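Local coordinates for periplasmic His/Glu/Gln/Arg/opine family-binding protein (Silicibacter pomeroyi, PDB 3I6V) that binds lysine in a cleft as a periplasmic solute-binding protein, probably delivering amino acids or related solutes to an ABC transporter, at residues F30-R41 with D205-F216. Sequence-based numbering, arbitrary orientation.
Sequences FERELGDELCKR and DGTLNTMIKKWF
Phe30 turns its ring away from its own backbone N (chi1 173°), as a knob into a hole formed by Met211, Ile212, Trp215 and Phe216, while Trp215, with CG beside its backbone N (chi1 -70°), lays its indole over the start of helix 30-42. Phe30 CA stands 3.7 Å above the centroid of the five-membered ring of Trp215, a CH-pi contact, and the Phe30 ring presents its edge to that indole. Phe216 completes the aromatic cluster, pointing an edge at one face of Phe30, CE1 lying 3.6 Å from Phe30 CG. In the indole plane, Trp215 NE1 gives Glu33 OE1 a nearly straight hydrogen bond of 2.8 Å; Lys214 NZ makes a salt bridge to the same oxygen, the two donors coming from opposite faces of the carboxylate plane. Replacing Trp215 by an alanine would probably uncover the backbone of Phe30 and leave Glu33 OE1 with Lys214 NZ as its one donor across this contact. The extended start of the Met211 chain brings SD 3.7 Å from Leu34 CB, and the bend at chi3 turns CE against Glu33. Arg41 links Asp205 and Glu37 in a salt-bridge network, NH1 and NH2 both on Asp205 OD2. In this family 3 solute-binding protein the contact joins the first helix to the last, the segment axes nearly antiparallel (162°); strand 83-89 backs Phe30, Leu34 and Phe216, and helix 189-204 packs against Leu38, Arg41 and Thr207.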
loop_
_atom_site.group_PDB
_atom_site.type_symbol
_atom_site.label_atom_id
_atom_site.label_comp_id
_atom_site.label_asym_id
_atom_site.label_seq_id
_atom_site.Cartn_x
_atom_site.Cartn_y
_atom_site.Cartn_z
ATOM N N PHE A 30 7.784 -0.094 7.002
ATOM C CA PHE A 30 7.092 -1.206 7.656
ATOM C C PHE A 30 7.378 -2.546 6.980
ATOM O O PHE A 30 7.707 -3.545 7.633
ATOM C CB PHE A 30 5.576 -0.933 7.672
ATOM C CG PHE A 30 4.768 -2.095 8.169
ATOM C CD1 PHE A 30 4.750 -2.410 9.531
ATOM C CD2 PHE A 30 4.035 -2.877 7.277
ATOM C CE1 PHE A 30 3.998 -3.486 10.005
ATOM C CE2 PHE A 30 3.275 -3.970 7.730
ATOM C CZ PHE A 30 3.255 -4.282 9.084
ATOM N N GLU A 31 7.259 -2.538 5.667
ATOM C CA GLU A 31 7.386 -3.726 4.863
ATOM C C GLU A 31 8.796 -4.247 4.733
ATOM O O GLU A 31 8.981 -5.440 4.499
ATOM C CB GLU A 31 6.731 -3.505 3.483
ATOM C CG GLU A 31 5.208 -3.414 3.685
ATOM C CD GLU A 31 4.438 -2.995 2.448
ATOM O OE1 GLU A 31 4.971 -2.202 1.633
ATOM O OE2 GLU A 31 3.277 -3.465 2.307
ATOM N N ARG A 32 9.796 -3.374 4.883
ATOM C CA ARG A 32 11.183 -3.845 4.947
ATOM C C ARG A 32 11.332 -4.683 6.201
ATOM O O ARG A 32 11.859 -5.787 6.152
ATOM C CB ARG A 32 12.203 -2.676 5.044
ATOM C CG ARG A 32 13.650 -3.155 5.325
ATOM C CD ARG A 32 14.101 -3.964 4.110
ATOM N NE ARG A 32 15.383 -4.675 4.221
ATOM C CZ ARG A 32 16.517 -4.266 3.647
ATOM N NH1 ARG A 32 16.552 -3.108 2.980
ATOM N NH2 ARG A 32 17.624 -5.008 3.752
ATOM N N GLU A 33 10.918 -4.126 7.330
ATOM C CA GLU A 33 11.045 -4.841 8.593
ATOM C C GLU A 33 10.206 -6.124 8.585
ATOM O O GLU A 33 10.647 -7.197 9.047
ATOM C CB GLU A 33 10.600 -3.958 9.745
ATOM C CG GLU A 33 11.020 -4.528 11.083
ATOM C CD GLU A 33 10.512 -3.742 12.272
ATOM O OE1 GLU A 33 10.241 -2.526 12.151
ATOM O OE2 GLU A 33 10.391 -4.356 13.344
ATOM N N LEU A 34 8.986 -6.010 8.075
ATOM C CA LEU A 34 8.110 -7.181 8.037
ATOM C C LEU A 34 8.683 -8.253 7.126
ATOM O O LEU A 34 8.845 -9.398 7.535
ATOM C CB LEU A 34 6.693 -6.788 7.594
ATOM C CG LEU A 34 5.739 -7.983 7.399
ATOM C CD1 LEU A 34 5.440 -8.671 8.759
ATOM C CD2 LEU A 34 4.481 -7.484 6.757
ATOM N N GLY A 35 9.016 -7.876 5.899
ATOM C CA GLY A 35 9.526 -8.807 4.918
ATOM C C GLY A 35 10.768 -9.556 5.403
ATOM O O GLY A 35 10.877 -10.790 5.221
ATOM N N ASP A 36 11.712 -8.815 6.004
ATOM C CA ASP A 36 12.915 -9.445 6.566
ATOM C C ASP A 36 12.559 -10.435 7.656
ATOM O O ASP A 36 13.137 -11.530 7.713
ATOM C CB ASP A 36 13.890 -8.401 7.149
ATOM C CG ASP A 36 14.572 -7.561 6.075
ATOM O OD1 ASP A 36 14.604 -7.961 4.871
ATOM O OD2 ASP A 36 15.123 -6.508 6.459
ATOM N N GLU A 37 11.638 -10.063 8.539
ATOM C CA GLU A 37 11.272 -10.970 9.633
ATOM C C GLU A 37 10.496 -12.207 9.113
ATOM O O GLU A 37 10.670 -13.332 9.610
ATOM C CB GLU A 37 10.476 -10.248 10.708
ATOM C CG GLU A 37 10.005 -11.152 11.862
ATOM C CD GLU A 37 11.175 -11.733 12.688
ATOM O OE1 GLU A 37 12.320 -11.256 12.563
ATOM O OE2 GLU A 37 10.945 -12.680 13.459
ATOM N N LEU A 38 9.660 -12.005 8.092
ATOM C CA LEU A 38 8.969 -13.157 7.490
ATOM C C LEU A 38 9.957 -14.130 6.870
ATOM O O LEU A 38 9.828 -15.338 7.065
ATOM C CB LEU A 38 7.907 -12.742 6.457
ATOM C CG LEU A 38 6.725 -11.974 7.019
ATOM C CD1 LEU A 38 5.854 -11.474 5.825
ATOM C CD2 LEU A 38 5.891 -12.842 7.971
ATOM N N CYS A 39 10.918 -13.621 6.105
ATOM C CA CYS A 39 11.895 -14.476 5.479
ATOM C C CYS A 39 12.747 -15.205 6.524
ATOM O O CYS A 39 13.131 -16.349 6.318
ATOM C CB CYS A 39 12.809 -13.680 4.559
ATOM S SG CYS A 39 12.042 -13.183 2.990
ATOM N N LYS A 40 13.086 -14.520 7.609
ATOM C CA LYS A 40 13.858 -15.146 8.675
ATOM C C LYS A 40 13.067 -16.333 9.253
ATOM O O LYS A 40 13.617 -17.408 9.441
ATOM C CB LYS A 40 14.182 -14.135 9.769
ATOM C CG LYS A 40 14.984 -14.718 10.942
ATOM C CD LYS A 40 15.160 -13.679 12.035
ATOM C CE LYS A 40 16.272 -14.112 13.027
ATOM N NZ LYS A 40 16.205 -13.230 14.201
ATOM N N ARG A 41 11.777 -16.130 9.497
ATOM C CA ARG A 41 10.948 -17.156 10.095
ATOM C C ARG A 41 10.636 -18.314 9.141
ATOM O O ARG A 41 10.409 -19.426 9.594
ATOM C CB ARG A 41 9.662 -16.554 10.626
ATOM C CG ARG A 41 9.827 -15.855 11.941
ATOM C CD ARG A 41 8.602 -15.066 12.207
ATOM N NE ARG A 41 8.675 -14.294 13.438
ATOM C CZ ARG A 41 7.843 -14.416 14.469
ATOM N NH1 ARG A 41 6.861 -15.307 14.445
ATOM N NH2 ARG A 41 8.001 -13.645 15.544
ATOM N N ASP A 205 1.882 -14.805 18.114
ATOM C CA ASP A 205 2.790 -14.349 19.172
ATOM C C ASP A 205 2.794 -12.841 19.413
ATOM O O ASP A 205 3.546 -12.368 20.254
ATOM C CB ASP A 205 4.217 -14.850 18.915
ATOM C CG ASP A 205 4.928 -14.125 17.745
ATOM O OD1 ASP A 205 4.394 -13.149 17.164
ATOM O OD2 ASP A 205 6.054 -14.538 17.424
ATOM N N GLY A 206 1.974 -12.085 18.683
ATOM C CA GLY A 206 1.820 -10.651 18.926
ATOM C C GLY A 206 2.863 -9.737 18.293
ATOM O O GLY A 206 2.765 -8.515 18.417
ATOM N N THR A 207 3.860 -10.301 17.615
ATOM C CA THR A 207 4.900 -9.473 17.007
ATOM C C THR A 207 4.413 -8.627 15.826
ATOM O O THR A 207 4.981 -7.552 15.550
ATOM C CB THR A 207 6.152 -10.273 16.584
ATOM O OG1 THR A 207 5.761 -11.392 15.776
ATOM C CG2 THR A 207 6.938 -10.760 17.836
ATOM N N LEU A 208 3.382 -9.101 15.125
ATOM C CA LEU A 208 2.841 -8.343 13.988
ATOM C C LEU A 208 2.100 -7.123 14.491
ATOM O O LEU A 208 2.309 -6.026 13.981
ATOM C CB LEU A 208 1.944 -9.210 13.083
ATOM C CG LEU A 208 1.351 -8.511 11.849
ATOM C CD1 LEU A 208 2.424 -7.801 11.001
ATOM C CD2 LEU A 208 0.565 -9.546 10.985
ATOM N N ASN A 209 1.265 -7.297 15.515
ATOM C CA ASN A 209 0.589 -6.150 16.149
ATOM C C ASN A 209 1.555 -5.066 16.612
ATOM O O ASN A 209 1.290 -3.885 16.412
ATOM C CB ASN A 209 -0.273 -6.580 17.332
ATOM C CG ASN A 209 -1.546 -7.265 16.903
ATOM O OD1 ASN A 209 -1.905 -7.264 15.714
ATOM N ND2 ASN A 209 -2.254 -7.846 17.873
ATOM N N THR A 210 2.667 -5.479 17.222
ATOM C CA THR A 210 3.698 -4.548 17.714
ATOM C C THR A 210 4.310 -3.804 16.544
ATOM O O THR A 210 4.443 -2.593 16.611
ATOM C CB THR A 210 4.811 -5.277 18.497
ATOM O OG1 THR A 210 4.217 -6.043 19.542
ATOM C CG2 THR A 210 5.842 -4.266 19.118
ATOM N N MET A 211 4.679 -4.525 15.479
ATOM C CA MET A 211 5.225 -3.894 14.264
ATOM C C MET A 211 4.222 -2.911 13.670
ATOM O O MET A 211 4.592 -1.809 13.301
ATOM C CB MET A 211 5.699 -4.958 13.257
ATOM C CG MET A 211 6.594 -4.450 12.127
ATOM S SD MET A 211 7.285 -5.723 11.083
ATOM C CE MET A 211 8.168 -6.759 12.255
ATOM N N ILE A 212 2.939 -3.274 13.648
ATOM C CA ILE A 212 1.946 -2.386 13.113
ATOM C C ILE A 212 1.845 -1.073 13.921
ATOM O O ILE A 212 1.817 0.018 13.342
ATOM C CB ILE A 212 0.556 -3.041 13.024
ATOM C CG1 ILE A 212 0.550 -4.162 11.961
ATOM C CG2 ILE A 212 -0.464 -1.975 12.687
ATOM C CD1 ILE A 212 -0.773 -4.968 11.901
ATOM N N LYS A 213 1.763 -1.190 15.249
ATOM C CA LYS A 213 1.678 -0.004 16.118
ATOM C C LYS A 213 2.962 0.836 15.999
ATOM O O LYS A 213 2.887 2.047 15.878
ATOM C CB LYS A 213 1.370 -0.396 17.583
ATOM C CG LYS A 213 -0.073 -0.847 17.815
ATOM C CD LYS A 213 -0.262 -1.516 19.178
ATOM C CE LYS A 213 -1.697 -2.035 19.342
ATOM N NZ LYS A 213 -1.710 -3.394 20.042
ATOM N N LYS A 214 4.128 0.187 15.989
ATOM C CA LYS A 214 5.412 0.894 15.792
ATOM C C LYS A 214 5.340 1.838 14.564
ATOM O O LYS A 214 5.654 3.048 14.660
ATOM C CB LYS A 214 6.567 -0.113 15.661
ATOM C CG LYS A 214 7.930 0.534 15.449
ATOM C CD LYS A 214 8.997 -0.526 15.134
ATOM C CE LYS A 214 10.316 0.137 14.694
ATOM N NZ LYS A 214 11.315 -0.907 14.325
ATOM N N TRP A 215 4.896 1.302 13.420
ATOM C CA TRP A 215 4.893 2.083 12.179
ATOM C C TRP A 215 3.634 2.924 11.910
ATOM O O TRP A 215 3.725 3.960 11.279
ATOM C CB TRP A 215 5.198 1.180 10.987
ATOM C CG TRP A 215 6.607 0.701 10.959
ATOM C CD1 TRP A 215 7.098 -0.447 11.519
ATOM C CD2 TRP A 215 7.717 1.350 10.338
ATOM N NE1 TRP A 215 8.443 -0.558 11.271
ATOM C CE2 TRP A 215 8.852 0.538 10.558
ATOM C CE3 TRP A 215 7.866 2.549 9.611
ATOM C CZ2 TRP A 215 10.125 0.881 10.073
ATOM C CZ3 TRP A 215 9.129 2.893 9.144
ATOM C CH2 TRP A 215 10.241 2.062 9.376
ATOM N N PHE A 216 2.471 2.474 12.383
ATOM C CA PHE A 216 1.201 3.123 12.053
ATOM C C PHE A 216 0.544 3.848 13.235
ATOM O O PHE A 216 -0.452 4.554 13.052
ATOM C CB PHE A 216 0.219 2.127 11.380
ATOM C CG PHE A 216 0.714 1.610 10.059
ATOM C CD1 PHE A 216 1.337 0.372 9.984
ATOM C CD2 PHE A 216 0.592 2.381 8.902
ATOM C CE1 PHE A 216 1.840 -0.130 8.761
ATOM C CE2 PHE A 216 1.101 1.913 7.666
ATOM C CZ PHE A 216 1.731 0.658 7.594
#